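Local coordinates for Glyco_hydro_cc domain-containing protein (Pseudomonas viridiflava, PDB 6UAV) that probably cleaves internal bonds of beta-1,3-glucans as an endo-beta-1,3-glucanase of glycoside hydrolase family 128, subgroup II, with a TIM-barrel catalytic core, at residues L68-L71 / G75-Y78; E106-S109 / G113-L116; Y162-S167 / L195-L200. All coordinates share one frame; numbering follows the deposited sequence.

Contact 1. Residues L68-L71 / G75-Y78; sequences LYLL and GIRY. With SO4 (sulfate ion), chain C.
Ile76 sends two of its methyl branches against helix 63-72, one to Tyr69 and one to Leu70. CD1, the far end of the longer branch, reaches the CE2 and hydroxyl end of the phenol obliquely: it lies 3.6 Å from Tyr69 CE2 and 3.8 Å from Tyr69 OH. The tyrosine has its CG anti to the backbone N (chi1 174°), and this torsion brings CE2 and OH of the ring to Ile76 CD1. The shorter branch takes the other neighbour, with Ile76 CG2 3.8 Å from Leu70 CD2. Both helix side chains cross Ile76 at about a right angle. Pro54 on strand 51-56 touches Leu70 and Ile76, so strand 51-56 also packs against this small apolar cluster.

The polar link is indirect. One water sits 2.8 Å from Leu70 O and 2.8 Å from Ile76 O, bridging a carbonyl near the helix end to one in the loop.

A charged group adds to the loop: a sulfate, probably from the crystallisation liquor, takes the amide of Gly75. Gly75 N lies 3.1 Å from sulfate O2 with an N-H...O angle of 153°, while its approach to O4 is weak and bent.

Altogether this is the turn from helix to strand in a beta-alpha barrel: helix 63-72 ends, the chain doubles back through Ile76, and strand 78-81 enters the sheet.

Contact 2. Residues E106-S109 / G113-L116; sequences EQIS and GVKL
Ser109, on the last turns of helix 95-112, meets both Val114 and Leu116 with its short side chain. Its CB lies 3.3 Å from Val114 O, and on its apolar side it touches Leu116, whose CG is 4.1 Å from Ser109 CB. One bond further out, a chi1 of 175° turns OG away from the serine's own backbone N and points it out from the helix at the returning chain. There it donates to the main chain, Ser109 OG to Val114 O being 2.7 Å, with the hydroxyl almost in line with the C=O bond (168°). The same oxygen also has NE2 of Gln153 as a partner, so this buried hydroxyl has two hydrogen-bond partners.

The serine's own carbonyl works too. Gly113 N donates to Ser109 O at 2.7 Å, a bond bent to 141° at the hydrogen. Gly113 has a positive phi, the left-handed conformation in which glycine commonly ends a helix, and from there the chain turns off toward the strand.

An apolar contact adds to this: Ile108 CG2 and Val114 CG2 lie a loose 4.4 Å apart. Leu116 CD1 rests against the backbone of Glu106, 4.1 Å from Glu106 N. The carboxylate of Glu106 is used elsewhere: OE1 is bonded to Tyr143 OH and OE2 to the backbone N of Gln153.

Helix 95-112, leading through Gly113 and Val114 into strand 115-121, is the second half of a beta-alpha-beta crossover, whose first strand is 78-81; the glycine-ended helix and the serine-to-carbonyl bond fasten its turn.

Contact 3. Residues Y162-S167 / L195-L200; sequences YDYGLS and LQIDSL
The ring of Tyr164 is the flat group that meets Leu195 and Ile197. Over one of its faces lies Leu195 CD1, and at its edge, in the ring plane, sits Leu195 O. Ile197 CD1 approaches obliquely, near the hydroxyl end, from the direction opposite to the tyrosine side chain. From outside the two segments, His189 meets the ring edge-to-face.

Leu195 thus touches the phenol in two ways. Its side chain comes in at a slant, with CB 3.4 Å from Tyr164 CE1 and CD2 3.7 Å from Tyr164 CZ. Its carbonyl takes the hydroxyl proton: Tyr164 OH lies 2.6 Å from Leu195 O, a short bond with a C=O...donor angle of 124° and the donor tilted just 16° from the carbonyl plane. With CG beside the backbone N and anti to the carbonyl carbon (chi1 -63°), the tyrosine reaches straight across to segment 195-200. Ile197 CD1 packs tightly beside the hydroxyl, 3.3 Å from Tyr164 OH.

At the other end of the tyrosine, its backbone is pinned by its neighbour. Tyr164 N donates to Asp163 OD1 at 2.8 Å, on the anti side of the carboxylate. That oxygen is also bonded to His189 ND1, so His189, which meets the ring of Tyr164, is also bonded to Asp163. A bound sulfate, probably from the crystallisation liquor, lies about 3 Å from the Tyr164 side chain.

What the chemistry implies is a directed link between the loops that follow strands 156-161 and 180-185, at the C-terminal end of the barrel strands, where TIM-barrel enzymes carry their active sites: the phenol spends its proton on a backbone carbonyl, which fixes the hydroxyl's rotation, while aliphatic groups of Leu195 and Ile197 pack beside it.

Overall arrangement
All three contacts belong to one eight-stranded parallel barrel and come in series along the chain. Contacts 1 and 2 are neighbours, centres 10 Å apart, where helices 63-72 and 95-112 lead into the adjacent strands 78-81 and 115-121. They touch directly: Arg77 O and Lys115 N, 2.9 Å apart, probably form a hydrogen bond, and Leu70 CD1 packs on Ile108 CG2. Contact 3 lies across the chain's centre, its centre 35 Å from the centres of both others, and joins the loops after strands 156-161 and 180-185. The first two therefore mark the end where strands begin, the third the end where they finish, the end that carries the active site in TIM-barrel enzymes.

Contact 1. Residues L68-L71 / G75-Y78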
ATOM      1  N   LEU A  68      -6.628   4.662  20.336  1.00 17.04           N
ATOM      2  CA  LEU A  68      -7.994   5.113  20.665  1.00 18.59           C
ATOM      3  C   LEU A  68      -8.854   4.897  19.403  1.00 17.22           C
ATOM      4  O   LEU A  68      -9.984   4.354  19.490  1.00 17.18           O
ATOM      5  CB  LEU A  68      -7.872   6.585  21.096  1.00 20.84           C
ATOM      6  CG  LEU A  68      -9.098   7.248  21.699  1.00 23.20           C
ATOM      7  CD1 LEU A  68      -9.514   6.584  23.002  1.00 25.13           C
ATOM      8  CD2 LEU A  68      -8.801   8.736  21.949  1.00 24.57           C
ATOM      9  N   TYR A  69      -8.359   5.332  18.240  1.00 15.95           N
ATOM     10  CA  TYR A  69      -9.086   5.176  16.957  1.00 15.64           C
ATOM     11  C   TYR A  69      -9.291   3.692  16.625  1.00 14.91           C
ATOM     12  O   TYR A  69     -10.439   3.251  16.355  1.00 14.88           O
ATOM     13  CB  TYR A  69      -8.359   5.919  15.839  1.00 16.03           C
ATOM     14  CG  TYR A  69      -8.931   5.719  14.456  1.00 16.40           C
ATOM     15  CD1 TYR A  69     -10.127   6.297  14.072  1.00 17.29           C
ATOM     16  CD2 TYR A  69      -8.259   4.978  13.509  1.00 17.03           C
ATOM     17  CE1 TYR A  69     -10.677   6.097  12.815  1.00 17.68           C
ATOM     18  CE2 TYR A  69      -8.776   4.787  12.240  1.00 16.87           C
ATOM     19  CZ  TYR A  69      -9.982   5.351  11.877  1.00 18.03           C
ATOM     20  OH  TYR A  69     -10.518   5.203  10.638  1.00 18.44           O
ATOM     21  N   LEU A  70      -8.226   2.890  16.673  1.00 13.73           N
ATOM     22  CA  LEU A  70      -8.376   1.473  16.293  1.00 12.96           C
ATOM     23  C   LEU A  70      -9.350   0.778  17.243  1.00 13.28           C
ATOM     24  O   LEU A  70     -10.204   0.014  16.754  1.00 13.50           O
ATOM     25  CB  LEU A  70      -7.020   0.759  16.308  1.00 13.03           C
ATOM     26  CG  LEU A  70      -6.006   1.197  15.265  1.00 12.63           C
ATOM     27  CD1 LEU A  70      -4.653   0.530  15.482  1.00 12.87           C
ATOM     28  CD2 LEU A  70      -6.494   0.844  13.868  1.00 12.86           C
ATOM     29  N   LEU A  71      -9.268   1.007  18.540  1.00 13.10           N
ATOM     30  CA  LEU A  71     -10.125   0.239  19.466  1.00 14.03           C
ATOM     31  C   LEU A  71     -11.599   0.572  19.218  1.00 14.73           C
ATOM     32  O   LEU A  71     -12.454  -0.320  19.448  1.00 15.30           O
ATOM     33  CB  LEU A  71      -9.699   0.578  20.885  1.00 14.49           C
ATOM     34  CG  LEU A  71      -8.379  -0.081  21.268  1.00 14.33           C
ATOM     35  CD1 LEU A  71      -7.793   0.542  22.536  1.00 14.75           C
ATOM     36  CD2 LEU A  71      -8.595  -1.587  21.431  1.00 14.24           C
ATOM     37  N   GLY A  75     -13.822  -3.079  13.245  1.00 17.30           N
ATOM     38  CA  GLY A  75     -13.815  -3.567  11.849  1.00 17.29           C
ATOM     39  C   GLY A  75     -12.461  -3.453  11.188  1.00 16.88           C
ATOM     40  O   GLY A  75     -12.278  -4.095  10.108  1.00 17.52           O
ATOM     41  N   ILE A  76     -11.590  -2.586  11.702  1.00 15.04           N
ATOM     42  CA  ILE A  76     -10.222  -2.398  11.171  1.00 14.53           C
ATOM     43  C   ILE A  76      -9.339  -3.519  11.709  1.00 14.44           C
ATOM     44  O   ILE A  76      -9.175  -3.584  12.914  1.00 14.81           O
ATOM     45  CB  ILE A  76      -9.614  -1.024  11.483  1.00 14.89           C
ATOM     46  CG1 ILE A  76     -10.493   0.115  10.978  1.00 14.73           C
ATOM     47  CG2 ILE A  76      -8.207  -0.939  10.961  1.00 14.28           C
ATOM     48  CD1 ILE A  76      -9.922   1.521  11.207  1.00 15.13           C
ATOM     49  N   ARG A  77      -8.812  -4.341  10.811  1.00 14.58           N
ATOM     50  CA  ARG A  77      -8.067  -5.563  11.183  1.00 15.24           C
ATOM     51  C   ARG A  77      -6.604  -5.498  10.780  1.00 14.00           C
ATOM     52  O   ARG A  77      -5.875  -6.411  11.122  1.00 13.33           O
ATOM     53  CB  ARG A  77      -8.740  -6.793  10.585  1.00 17.90           C
ATOM     54  CG  ARG A  77     -10.171  -7.038  11.068  1.00 20.72           C
ATOM     55  CD  ARG A  77     -10.318  -7.233  12.568  1.00 24.15           C
ATOM     56  NE  ARG A  77      -9.659  -8.466  12.987  1.00 28.34           N
ATOM     57  CZ  ARG A  77      -9.175  -8.766  14.221  1.00 32.33           C
ATOM     58  NH1 ARG A  77      -8.650  -9.970  14.431  1.00 33.78           N
ATOM     59  NH2 ARG A  77      -9.244  -7.912  15.234  1.00 32.68           N
ATOM     60  N   TYR A  78      -6.186  -4.458  10.074  1.00 13.52           N
ATOM     61  CA  TYR A  78      -4.837  -4.291   9.480  1.00 13.25           C
ATOM     62  C   TYR A  78      -4.355  -2.884   9.735  1.00 13.00           C
ATOM     63  O   TYR A  78      -5.176  -1.968   9.758  1.00 13.19           O
ATOM     64  CB  TYR A  78      -4.894  -4.583   7.977  1.00 13.81           C
ATOM     65  CG  TYR A  78      -5.234  -6.024   7.728  1.00 14.46           C
ATOM     66  CD1 TYR A  78      -4.273  -7.009   7.829  1.00 15.64           C
ATOM     67  CD2 TYR A  78      -6.501  -6.384   7.413  1.00 16.52           C
ATOM     68  CE1 TYR A  78      -4.587  -8.347   7.656  1.00 17.28           C
ATOM     69  CE2 TYR A  78      -6.842  -7.720   7.240  1.00 17.44           C
ATOM     70  CZ  TYR A  78      -5.880  -8.689   7.345  1.00 17.88           C
ATOM     71  OH  TYR A  78      -6.216 -10.011   7.152  1.00 21.62           O
TER
HETATM   72  S   SO4 C 302     -16.014  -0.376  12.663  1.00 44.29           S
HETATM   73  O1  SO4 C 302     -16.408   0.948  13.099  1.00 50.96           O
HETATM   74  O2  SO4 C 302     -16.261  -1.309  13.720  1.00 49.66           O
HETATM   75  O3  SO4 C 302     -16.838  -0.735  11.537  1.00 44.50           O
HETATM   76  O4  SO4 C 302     -14.639  -0.352  12.293  1.00 44.24           O
HETATM   77  O   HOH W   1      -9.165  -2.074  15.266  1.00 15.17           O

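Contact 2. Residues E106-S109 / G113-L116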
ATOM      1  N   GLU A 106       4.239  -3.524  17.642  1.00 12.59           N
ATOM      2  CA  GLU A 106       3.816  -4.819  18.200  1.00 12.46           C
ATOM      3  C   GLU A 106       2.865  -4.579  19.368  1.00 12.85           C
ATOM      4  O   GLU A 106       1.937  -5.426  19.608  1.00 12.40           O
ATOM      5  CB  GLU A 106       5.070  -5.606  18.621  1.00 12.42           C
ATOM      6  CG  GLU A 106       5.887  -6.050  17.456  1.00 12.46           C
ATOM      7  CD  GLU A 106       7.202  -6.707  17.804  1.00 12.88           C
ATOM      8  OE1 GLU A 106       7.752  -6.347  18.845  1.00 13.71           O
ATOM      9  OE2 GLU A 106       7.679  -7.576  16.995  1.00 13.46           O
ATOM     10  N   GLN A 107       3.150  -3.592  20.198  1.00 13.38           N
ATOM     11  CA  GLN A 107       2.276  -3.274  21.338  1.00 14.61           C
ATOM     12  C   GLN A 107       0.895  -2.877  20.779  1.00 13.62           C
ATOM     13  O   GLN A 107      -0.162  -3.348  21.286  1.00 14.60           O
ATOM     14  CB  GLN A 107       2.873  -2.176  22.215  1.00 15.87           C
ATOM     15  CG  GLN A 107       1.902  -1.864  23.356  1.00 19.08           C
ATOM     16  CD  GLN A 107       2.433  -0.851  24.349  1.00 21.68           C
ATOM     17  OE1 GLN A 107       2.685   0.316  24.005  1.00 26.00           O
ATOM     18  NE2 GLN A 107       2.556  -1.295  25.590  1.00 22.34           N
ATOM     19  N   ILE A 108       0.861  -2.024  19.769  1.00 13.56           N
ATOM     20  CA  ILE A 108      -0.439  -1.567  19.167  1.00 14.04           C
ATOM     21  C   ILE A 108      -1.169  -2.805  18.610  1.00 13.83           C
ATOM     22  O   ILE A 108      -2.365  -2.973  18.875  1.00 14.40           O
ATOM     23  CB  ILE A 108      -0.200  -0.485  18.110  1.00 14.30           C
ATOM     24  CG1 ILE A 108       0.221   0.837  18.739  1.00 15.35           C
ATOM     25  CG2 ILE A 108      -1.419  -0.378  17.186  1.00 14.84           C
ATOM     26  CD1 ILE A 108       1.017   1.744  17.797  1.00 15.73           C
ATOM     27  N   SER A 109      -0.443  -3.727  17.987  1.00 13.13           N
ATOM     28  CA  SER A 109      -1.036  -5.000  17.507  1.00 13.10           C
ATOM     29  C   SER A 109      -1.622  -5.799  18.656  1.00 13.50           C
ATOM     30  O   SER A 109      -2.772  -6.272  18.508  1.00 14.16           O
ATOM     31  CB  SER A 109      -0.019  -5.803  16.692  1.00 12.45           C
ATOM     32  OG  SER A 109      -0.563  -7.063  16.343  1.00 12.27           O
ATOM     33  N   GLY A 113      -5.454  -5.838  18.245  1.00 14.98           N
ATOM     34  CA  GLY A 113      -5.702  -7.027  17.408  1.00 15.07           C
ATOM     35  C   GLY A 113      -5.324  -6.825  15.949  1.00 14.62           C
ATOM     36  O   GLY A 113      -5.367  -7.818  15.181  1.00 14.99           O
ATOM     37  N   VAL A 114      -4.861  -5.643  15.530  1.00 14.28           N
ATOM     38  CA  VAL A 114      -4.581  -5.409  14.085  1.00 13.92           C
ATOM     39  C   VAL A 114      -3.344  -6.215  13.683  1.00 13.61           C
ATOM     40  O   VAL A 114      -2.400  -6.321  14.498  1.00 14.77           O
ATOM     41  CB  VAL A 114      -4.374  -3.924  13.755  1.00 13.94           C
ATOM     42  CG1 VAL A 114      -5.661  -3.124  13.964  1.00 15.27           C
ATOM     43  CG2 VAL A 114      -3.204  -3.287  14.488  1.00 13.96           C
ATOM     44  N   LYS A 115      -3.302  -6.676  12.437  1.00 13.72           N
ATOM     45  CA  LYS A 115      -2.113  -7.365  11.868  1.00 13.70           C
ATOM     46  C   LYS A 115      -1.217  -6.258  11.330  1.00 12.51           C
ATOM     47  O   LYS A 115      -1.760  -5.167  10.890  1.00 12.47           O
ATOM     48  CB  LYS A 115      -2.549  -8.293  10.756  1.00 16.01           C
ATOM     49  CG  LYS A 115      -3.376  -9.494  11.143  1.00 19.58           C
ATOM     50  CD  LYS A 115      -2.791 -10.369  12.133  1.00 23.09           C
ATOM     51  CE  LYS A 115      -3.702 -11.533  12.448  1.00 27.79           C
ATOM     52  NZ  LYS A 115      -3.145 -12.317  13.572  1.00 32.13           N
ATOM     53  N   LEU A 116       0.073  -6.453  11.389  1.00 11.44           N
ATOM     54  CA  LEU A 116       1.014  -5.439  10.908  1.00 10.75           C
ATOM     55  C   LEU A 116       1.334  -5.755   9.445  1.00 10.65           C
ATOM     56  O   LEU A 116       1.820  -6.830   9.155  1.00 10.78           O
ATOM     57  CB  LEU A 116       2.252  -5.448  11.772  1.00 11.27           C
ATOM     58  CG  LEU A 116       2.054  -5.118  13.244  1.00 11.18           C
ATOM     59  CD1 LEU A 116       3.409  -5.138  13.934  1.00 12.34           C
ATOM     60  CD2 LEU A 116       1.414  -3.733  13.453  1.00 11.36           C
TER

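Contact 3. Residues Y162-S167 / L195-L200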
ATOM      1  N   TYR A 162       6.755   0.564  -9.620  1.00 12.77           N
ATOM      2  CA  TYR A 162       6.349   1.446 -10.743  1.00 12.79           C
ATOM      3  C   TYR A 162       6.988   1.039 -12.086  1.00 13.14           C
ATOM      4  O   TYR A 162       7.266   1.873 -12.939  1.00 13.05           O
ATOM      5  CB  TYR A 162       6.707   2.880 -10.343  1.00 12.18           C
ATOM      6  CG  TYR A 162       5.783   3.423  -9.288  1.00 12.55           C
ATOM      7  CD1 TYR A 162       6.007   3.140  -7.946  1.00 12.34           C
ATOM      8  CD2 TYR A 162       4.629   4.120  -9.624  1.00 12.63           C
ATOM      9  CE1 TYR A 162       5.173   3.648  -6.960  1.00 12.18           C
ATOM     10  CE2 TYR A 162       3.776   4.625  -8.659  1.00 12.88           C
ATOM     11  CZ  TYR A 162       4.046   4.374  -7.319  1.00 12.21           C
ATOM     12  OH  TYR A 162       3.206   4.897  -6.387  1.00 11.93           O
ATOM     13  N   ASP A 163       7.307  -0.249 -12.272  1.00 13.96           N
ATOM     14  CA  ASP A 163       8.059  -0.707 -13.469  1.00 14.49           C
ATOM     15  C   ASP A 163       7.588  -2.106 -13.794  1.00 14.01           C
ATOM     16  O   ASP A 163       6.723  -2.668 -13.115  1.00 13.77           O
ATOM     17  CB  ASP A 163       9.572  -0.616 -13.273  1.00 15.09           C
ATOM     18  CG  ASP A 163      10.398  -0.315 -14.505  1.00 16.87           C
ATOM     19  OD1 ASP A 163       9.938  -0.620 -15.609  1.00 16.65           O
ATOM     20  OD2 ASP A 163      11.514   0.186 -14.332  1.00 19.54           O
ATOM     21  N   TYR A 164       8.107  -2.617 -14.904  1.00 14.79           N
ATOM     22  CA  TYR A 164       7.970  -4.046 -15.218  1.00 15.22           C
ATOM     23  C   TYR A 164       8.668  -4.884 -14.133  1.00 15.23           C
ATOM     24  O   TYR A 164       9.433  -4.346 -13.305  1.00 14.46           O
ATOM     25  CB  TYR A 164       8.624  -4.332 -16.566  1.00 16.15           C
ATOM     26  CG  TYR A 164       7.978  -3.607 -17.718  1.00 15.72           C
ATOM     27  CD1 TYR A 164       8.428  -2.355 -18.084  1.00 15.89           C
ATOM     28  CD2 TYR A 164       6.931  -4.159 -18.440  1.00 15.95           C
ATOM     29  CE1 TYR A 164       7.859  -1.653 -19.132  1.00 15.85           C
ATOM     30  CE2 TYR A 164       6.356  -3.474 -19.510  1.00 16.53           C
ATOM     31  CZ  TYR A 164       6.788  -2.200 -19.824  1.00 16.52           C
ATOM     32  OH  TYR A 164       6.271  -1.515 -20.893  1.00 16.80           O
ATOM     33  N   GLY A 165       8.339  -6.180 -14.126  1.00 15.74           N
ATOM     34  CA  GLY A 165       8.987  -7.174 -13.252  1.00 15.71           C
ATOM     35  C   GLY A 165       8.416  -7.232 -11.859  1.00 15.20           C
ATOM     36  O   GLY A 165       9.113  -7.841 -10.956  1.00 15.35           O
ATOM     37  N   LEU A 166       7.223  -6.708 -11.623  1.00 14.37           N
ATOM     38  CA  LEU A 166       6.666  -6.807 -10.259  1.00 14.17           C
ATOM     39  C   LEU A 166       6.631  -8.272  -9.763  1.00 14.59           C
ATOM     40  O   LEU A 166       7.041  -8.544  -8.614  1.00 13.58           O
ATOM     41  CB  LEU A 166       5.303  -6.121 -10.207  1.00 14.03           C
ATOM     42  CG  LEU A 166       4.488  -6.386  -8.958  1.00 13.91           C
ATOM     43  CD1 LEU A 166       5.227  -5.946  -7.674  1.00 14.26           C
ATOM     44  CD2 LEU A 166       3.190  -5.670  -9.084  1.00 13.72           C
ATOM     45  N   SER A 167       6.161  -9.240 -10.551  1.00 15.41           N
ATOM     46  CA  SER A 167       6.136 -10.661 -10.120  1.00 15.94           C
ATOM     47  C   SER A 167       7.555 -11.126  -9.711  1.00 15.79           C
ATOM     48  O   SER A 167       7.680 -11.839  -8.721  1.00 15.84           O
ATOM     49  CB  SER A 167       5.529 -11.566 -11.152  1.00 17.65           C
ATOM     50  OG  SER A 167       6.383 -11.610 -12.279  1.00 20.32           O
ATOM     51  N   LEU A 195       9.637   0.215 -24.161  1.00 19.62           N
ATOM     52  CA  LEU A 195       8.772  -0.233 -23.026  1.00 18.47           C
ATOM     53  C   LEU A 195       8.163   0.975 -22.283  1.00 17.43           C
ATOM     54  O   LEU A 195       7.415   0.746 -21.308  1.00 16.31           O
ATOM     55  CB  LEU A 195       9.555  -1.082 -22.018  1.00 17.89           C
ATOM     56  CG  LEU A 195      10.021  -2.448 -22.507  1.00 18.43           C
ATOM     57  CD1 LEU A 195      11.017  -3.033 -21.527  1.00 18.47           C
ATOM     58  CD2 LEU A 195       8.803  -3.369 -22.685  1.00 18.33           C
ATOM     59  N   GLN A 196       8.517   2.197 -22.683  1.00 17.79           N
ATOM     60  CA  GLN A 196       8.000   3.423 -22.015  1.00 18.09           C
ATOM     61  C   GLN A 196       6.480   3.412 -22.056  1.00 18.27           C
ATOM     62  O   GLN A 196       5.902   3.031 -23.104  1.00 18.30           O
ATOM     63  CB  GLN A 196       8.570   4.718 -22.585  1.00 19.07           C
ATOM     64  CG  GLN A 196       8.309   4.955 -24.069  1.00 20.50           C
ATOM     65  CD  GLN A 196       9.479   4.558 -24.924  1.00 21.93           C
ATOM     66  OE1 GLN A 196       9.956   3.416 -24.900  1.00 21.85           O
ATOM     67  NE2 GLN A 196       9.989   5.541 -25.657  1.00 22.92           N
ATOM     68  N   ILE A 197       5.854   3.809 -20.955  1.00 18.10           N
ATOM     69  CA  ILE A 197       4.373   3.845 -20.845  1.00 19.22           C
ATOM     70  C   ILE A 197       3.950   5.278 -21.141  1.00 20.23           C
ATOM     71  O   ILE A 197       3.876   6.081 -20.200  1.00 21.05           O
ATOM     72  CB  ILE A 197       3.899   3.333 -19.483  1.00 18.59           C
ATOM     73  CG1 ILE A 197       4.456   1.940 -19.176  1.00 18.55           C
ATOM     74  CG2 ILE A 197       2.374   3.373 -19.420  1.00 18.37           C
ATOM     75  CD1 ILE A 197       4.044   0.883 -20.180  1.00 19.16           C
ATOM     76  N   ASP A 198       3.768   5.591 -22.422  1.00 21.84           N
ATOM     77  CA  ASP A 198       3.639   6.986 -22.924  1.00 22.53           C
ATOM     78  C   ASP A 198       2.261   7.110 -23.596  1.00 22.32           C
ATOM     79  O   ASP A 198       2.043   8.073 -24.315  1.00 22.96           O
ATOM     80  CB  ASP A 198       4.799   7.347 -23.847  1.00 24.84           C
ATOM     81  CG  ASP A 198       4.924   6.290 -24.958  1.00 26.16           C
ATOM     82  OD1 ASP A 198       4.257   5.278 -24.874  1.00 27.85           O
ATOM     83  OD2 ASP A 198       5.539   6.736 -26.022  1.00 31.08           O
ATOM     84  N   SER A 199       1.347   6.186 -23.303  1.00 20.82           N
ATOM     85  CA  SER A 199      -0.045   6.246 -23.798  1.00 20.82           C
ATOM     86  C   SER A 199      -0.994   5.641 -22.760  1.00 19.77           C
ATOM     87  O   SER A 199      -0.598   4.765 -21.911  1.00 18.41           O
ATOM     88  CB  SER A 199      -0.210   5.584 -25.166  1.00 21.64           C
ATOM     89  OG  SER A 199      -0.070   4.170 -25.066  1.00 22.16           O
ATOM     90  N   LEU A 200      -2.256   6.017 -22.865  1.00 19.79           N
ATOM     91  CA  LEU A 200      -3.313   5.356 -22.069  1.00 18.78           C
ATOM     92  C   LEU A 200      -3.424   3.854 -22.415  1.00 18.93           C
ATOM     93  O   LEU A 200      -3.593   3.030 -21.458  1.00 17.65           O
ATOM     94  CB  LEU A 200      -4.649   6.094 -22.232  1.00 19.31           C
ATOM     95  CG  LEU A 200      -5.859   5.361 -21.627  1.00 19.23           C
ATOM     96  CD1 LEU A 200      -5.710   5.229 -20.102  1.00 18.59           C
ATOM     97  CD2 LEU A 200      -7.196   6.010 -21.994  1.00 19.50           C
TER